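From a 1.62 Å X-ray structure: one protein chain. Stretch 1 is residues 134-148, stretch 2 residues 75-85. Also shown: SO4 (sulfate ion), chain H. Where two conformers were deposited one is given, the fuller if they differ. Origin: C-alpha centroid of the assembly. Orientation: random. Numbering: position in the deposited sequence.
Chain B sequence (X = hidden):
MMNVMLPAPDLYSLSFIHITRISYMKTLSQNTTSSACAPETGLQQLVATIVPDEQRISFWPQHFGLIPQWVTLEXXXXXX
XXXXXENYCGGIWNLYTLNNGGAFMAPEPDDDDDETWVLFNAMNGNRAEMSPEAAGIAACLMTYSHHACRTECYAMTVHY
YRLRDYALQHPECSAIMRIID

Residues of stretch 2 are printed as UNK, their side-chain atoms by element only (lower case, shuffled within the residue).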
# COMPACT_ATOMS: atom_id res chain seq x y z
N ALA B 134 19.12 5.48 -0.94
CA ALA B 134 18.47 4.31 -0.33
C ALA B 134 18.29 4.45 1.19
O ALA B 134 17.25 4.07 1.74
CB ALA B 134 19.22 3.04 -0.68
N ALA B 135 19.31 4.99 1.86
CA ALA B 135 19.21 5.32 3.29
C ALA B 135 18.02 6.23 3.61
O ALA B 135 17.27 5.99 4.56
CB ALA B 135 20.50 5.95 3.78
N GLY B 136 17.85 7.29 2.81
CA GLY B 136 16.71 8.20 2.96
C GLY B 136 15.36 7.50 2.79
O GLY B 136 14.41 7.76 3.54
N ILE B 137 15.27 6.63 1.79
CA ILE B 137 14.05 5.83 1.58
C ILE B 137 13.76 4.99 2.84
O ILE B 137 12.63 5.00 3.36
CB ILE B 137 14.15 4.95 0.32
CG1 ILE B 137 14.16 5.83 -0.95
CG2 ILE B 137 13.01 3.96 0.28
CD1 ILE B 137 14.51 5.09 -2.23
N ALA B 138 14.79 4.33 3.36
CA ALA B 138 14.70 3.52 4.58
C ALA B 138 14.23 4.33 5.79
O ALA B 138 13.32 3.90 6.52
CB ALA B 138 16.04 2.85 4.87
N ALA B 139 14.83 5.50 6.01
CA ALA B 139 14.42 6.37 7.12
C ALA B 139 12.94 6.81 7.01
O ALA B 139 12.22 6.86 8.02
CB ALA B 139 15.33 7.57 7.24
N CYS B 140 12.51 7.15 5.80
CA CYS B 140 11.11 7.53 5.58
C CYS B 140 10.12 6.38 5.82
O CYS B 140 9.05 6.58 6.40
CB CYS B 140 10.93 8.12 4.18
SG CYS B 140 11.74 9.74 3.90
N LEU B 141 10.48 5.18 5.37
CA LEU B 141 9.64 4.00 5.64
C LEU B 141 9.40 3.78 7.13
O LEU B 141 8.27 3.54 7.56
CB LEU B 141 10.22 2.74 4.99
CG LEU B 141 10.12 2.71 3.46
CD1 LEU B 141 10.99 1.59 2.88
CD2 LEU B 141 8.64 2.58 3.01
N MET B 142 10.47 3.85 7.92
CA MET B 142 10.40 3.67 9.38
C MET B 142 9.53 4.76 10.01
O MET B 142 8.70 4.49 10.89
CB MET B 142 11.80 3.72 9.99
CG MET B 142 12.74 2.63 9.51
SD MET B 142 12.20 0.98 10.02
CE MET B 142 12.66 0.95 11.75
N THR B 143 9.72 5.99 9.55
CA THR B 143 8.93 7.14 10.03
C THR B 143 7.43 6.94 9.76
O THR B 143 6.61 7.08 10.67
CB THR B 143 9.39 8.45 9.35
OG1 THR B 143 10.79 8.66 9.62
CG2 THR B 143 8.57 9.65 9.87
N TYR B 144 7.09 6.60 8.52
CA TYR B 144 5.68 6.47 8.12
C TYR B 144 4.97 5.31 8.84
O TYR B 144 3.82 5.44 9.29
CB TYR B 144 5.54 6.29 6.59
CG TYR B 144 6.06 7.42 5.70
CD1 TYR B 144 6.51 8.64 6.22
CD2 TYR B 144 6.07 7.27 4.29
CE1 TYR B 144 6.99 9.67 5.38
CE2 TYR B 144 6.54 8.28 3.46
CZ TYR B 144 7.00 9.47 4.00
OH TYR B 144 7.48 10.47 3.19
N SER B 145 5.64 4.17 8.95
CA SER B 145 5.05 3.00 9.61
C SER B 145 4.82 3.26 11.10
O SER B 145 3.76 2.94 11.63
CB SER B 145 5.92 1.76 9.39
OG SER B 145 7.28 1.99 9.70
N HIS B 146 5.81 3.83 11.77
CA HIS B 146 5.69 4.19 13.17
C HIS B 146 4.54 5.18 13.39
O HIS B 146 3.69 4.99 14.26
CB HIS B 146 7.02 4.76 13.69
CG HIS B 146 7.05 5.00 15.17
ND1 HIS B 146 6.56 6.16 15.75
CD2 HIS B 146 7.56 4.26 16.18
CE1 HIS B 146 6.74 6.10 17.05
NE2 HIS B 146 7.35 4.96 17.34
N HIS B 147 4.47 6.21 12.55
CA HIS B 147 3.50 7.27 12.76
C HIS B 147 2.07 6.82 12.41
O HIS B 147 1.10 7.26 13.04
CB HIS B 147 3.90 8.51 11.95
CG HIS B 147 3.33 9.79 12.49
ND1 HIS B 147 3.58 10.24 13.77
CD2 HIS B 147 2.54 10.72 11.91
CE1 HIS B 147 2.95 11.39 13.96
NE2 HIS B 147 2.32 11.71 12.84
N ALA B 148 1.95 5.92 11.44
CA ALA B 148 0.65 5.28 11.14
C ALA B 148 0.12 4.50 12.36
O ALA B 148 -1.07 4.58 12.69
CB ALA B 148 0.77 4.36 9.93
N UNK B 75 11.49 16.52 10.83
CA UNK B 75 12.29 16.20 12.03
C UNK B 75 12.33 14.71 12.42
O UNK B 75 13.38 14.22 12.88
c UNK B 75 11.02 18.15 12.44
c UNK B 75 10.61 17.68 11.08
c UNK B 75 11.61 17.01 13.13
N UNK B 76 11.22 14.00 12.29
CA UNK B 76 11.18 12.57 12.64
C UNK B 76 12.04 11.71 11.70
O UNK B 76 12.69 10.76 12.14
n UNK B 76 6.69 12.84 14.83
c UNK B 76 7.52 12.04 13.95
n UNK B 76 5.90 13.57 16.85
n UNK B 76 7.53 11.95 16.81
c UNK B 76 9.74 12.04 12.71
c UNK B 76 8.97 12.51 13.94
c UNK B 76 6.71 12.78 16.16
N UNK B 77 12.03 12.04 10.40
CA UNK B 77 12.88 11.35 9.42
C UNK B 77 14.36 11.53 9.77
O UNK B 77 15.13 10.57 9.81
c UNK B 77 12.64 11.83 7.97
c UNK B 77 13.63 11.18 7.01
c UNK B 77 11.19 11.52 7.52
N UNK B 78 14.76 12.77 10.05
CA UNK B 78 16.15 13.05 10.46
C UNK B 78 16.49 12.31 11.76
O UNK B 78 17.62 11.84 11.93
c UNK B 78 16.74 16.72 6.86
c UNK B 78 17.33 14.83 8.26
c UNK B 78 15.95 17.21 7.88
c UNK B 78 16.51 15.30 9.28
c UNK B 78 15.83 16.50 9.08
c UNK B 78 16.40 14.56 10.60
c UNK B 78 17.45 15.53 7.05
N UNK B 79 15.52 12.21 12.66
CA UNK B 79 15.69 11.45 13.91
C UNK B 79 15.98 9.98 13.63
O UNK B 79 16.92 9.42 14.19
N UNK B 80 15.18 9.36 12.77
CA UNK B 80 15.45 7.97 12.38
C UNK B 80 16.82 7.82 11.69
O UNK B 80 17.55 6.87 11.96
c UNK B 80 11.93 7.52 12.39
c UNK B 80 13.09 5.76 13.14
c UNK B 80 14.33 7.39 11.50
c UNK B 80 12.30 3.72 14.87
n UNK B 80 11.11 6.80 13.23
c UNK B 80 11.79 5.72 13.70
c UNK B 80 13.99 4.74 13.45
c UNK B 80 13.15 6.92 12.29
c UNK B 80 13.59 3.73 14.34
c UNK B 80 11.38 4.70 14.57
N UNK B 81 17.17 8.77 10.84
CA UNK B 81 18.44 8.72 10.11
C UNK B 81 19.62 8.77 11.10
O UNK B 81 20.62 8.04 10.94
c UNK B 81 19.57 9.72 8.01
c UNK B 81 18.50 9.85 9.08
s UNK B 81 19.47 8.24 6.99
c UNK B 81 20.83 7.31 7.69
N UNK B 82 19.50 9.59 12.14
CA UNK B 82 20.51 9.63 13.21
C UNK B 82 20.60 8.34 14.01
O UNK B 82 21.68 7.98 14.46
o UNK B 82 21.33 12.23 12.65
c UNK B 82 20.23 10.77 14.20
c UNK B 82 20.61 12.13 13.66
o UNK B 82 20.19 13.12 14.28
N UNK B 83 19.47 7.66 14.22
CA UNK B 83 19.48 6.37 14.92
C UNK B 83 20.16 5.29 14.07
O UNK B 83 20.91 4.47 14.59
n UNK B 83 13.80 8.73 17.78
n UNK B 83 15.30 7.05 17.44
c UNK B 83 18.07 5.89 15.25
c UNK B 83 17.46 6.53 16.46
c UNK B 83 14.34 7.83 16.97
n UNK B 83 13.90 7.72 15.72
c UNK B 83 16.03 6.04 16.68
N UNK B 84 19.88 5.31 12.77
CA UNK B 84 20.35 4.27 11.86
C UNK B 84 21.82 4.43 11.47
O UNK B 84 22.51 3.44 11.27
c UNK B 84 19.49 4.22 10.60
c UNK B 84 18.02 3.82 10.83
c UNK B 84 17.21 3.91 9.53
c UNK B 84 17.92 2.43 11.47
N UNK B 85 22.29 5.68 11.37
CA UNK B 85 23.64 5.95 10.87
C UNK B 85 24.72 5.49 11.85
O UNK B 85 24.69 5.86 13.02
s UNK B 85 25.38 7.86 9.75
c UNK B 85 23.81 7.44 10.57
S SO4 H . 9.97 9.25 17.27
O1 SO4 H . 10.23 7.84 16.97
O2 SO4 H . 11.17 9.85 17.86
O3 SO4 H . 9.61 9.88 15.99
O4 SO4 H . 8.88 9.34 18.26

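Position 75 has three side-chain carbons that close a ring onto the backbone N. They touch nothing on stretch 1. This is Pro 75.

Position 76 has three carbons, a nitrogen, then a carbon carrying two more nitrogens. Its CB lies 3.9 Å from Thr 143 CG2. Such a guanidinium makes it Arg 76. Its NE comes 4.1 Å from His 147 CE1. Its NH1 donates a hydrogen bond to sulfate O3 at 3.0 Å.

Position 77 has three carbons, one carrying the other two. One branch lies 4.0 Å from Ala 139 CB and 3.9 Å from Cys 140 SG. The other is 3.6 Å from Thr 143 OG1. A fork at CB without oxygen gives Val 77. The first branch is CG1, the second CG2.

Position 78 has one carbon followed by a ring of six carbons, with no oxygen. CA-to-CB points away from stretch 1, and no contact is made. This is Phe 78.

Position 79 has no side-chain atoms. It is Gly 79, and it makes no contact with stretch 1.

Position 80 has one carbon, then fused five- and six-membered rings holding eight carbons and one nitrogen. CA-to-CB points toward stretch 1. The five-membered ring has Met 142 CB over its face, 4.1 Å from the centroid. The indole identifies Trp 80. Its CD1 is 3.2 Å from Thr 143 OG1, its CZ3 is 3.9 Å from Met 142 CE, and its CZ2 is 4.2 Å from His 146 CD2.

Position 81 is an unbranched chain of two carbons, a sulfur and a final carbon. The sulfur lies 4.0 Å from Ala 135 O and 4.2 Å from Ala 139 CB. A thioether of this length is Met 81. CA-to-CB points sideways, but the end of the side chain comes nearer to stretch 1.

Position 82 has two carbons, the second carrying two oxygens. It is Asp 82, exposed and out of reach of stretch 1.

Position 83 repeats the atom pattern of Arg 76. That pattern, a chain ending in a guanidinium, makes it Arg 83. It makes no contact with stretch 1. NH2 donates a hydrogen bond to sulfate O2 at 2.9 Å.

Position 84 has four carbons, forked at the second. One branch tip lies 4.4 Å from Ala 139 CA. This is Leu 84, and that tip is CD1.

Position 85 has one carbon and one sulfur, out of reach of stretch 1. It is Cys 85, the first residue to leave helical geometry.

The helices cross at 117° and approach to 8.4 Å. Small Ala 139 sits at the close point, its CA 5.5 Å from Met 81 CA. Trp 80 fits as a knob among Ala 139, Met 142, Thr 143 and His 146. No hydrogen bond joins the stretches. Thr 143 OG1 instead donates to Ala 139 O at 2.8 Å, within its own helix. The contact therefore rests on packing, mostly apolar, and buries 626 Å².

Stretch 2 (75-85) PRVFGWMDRLC
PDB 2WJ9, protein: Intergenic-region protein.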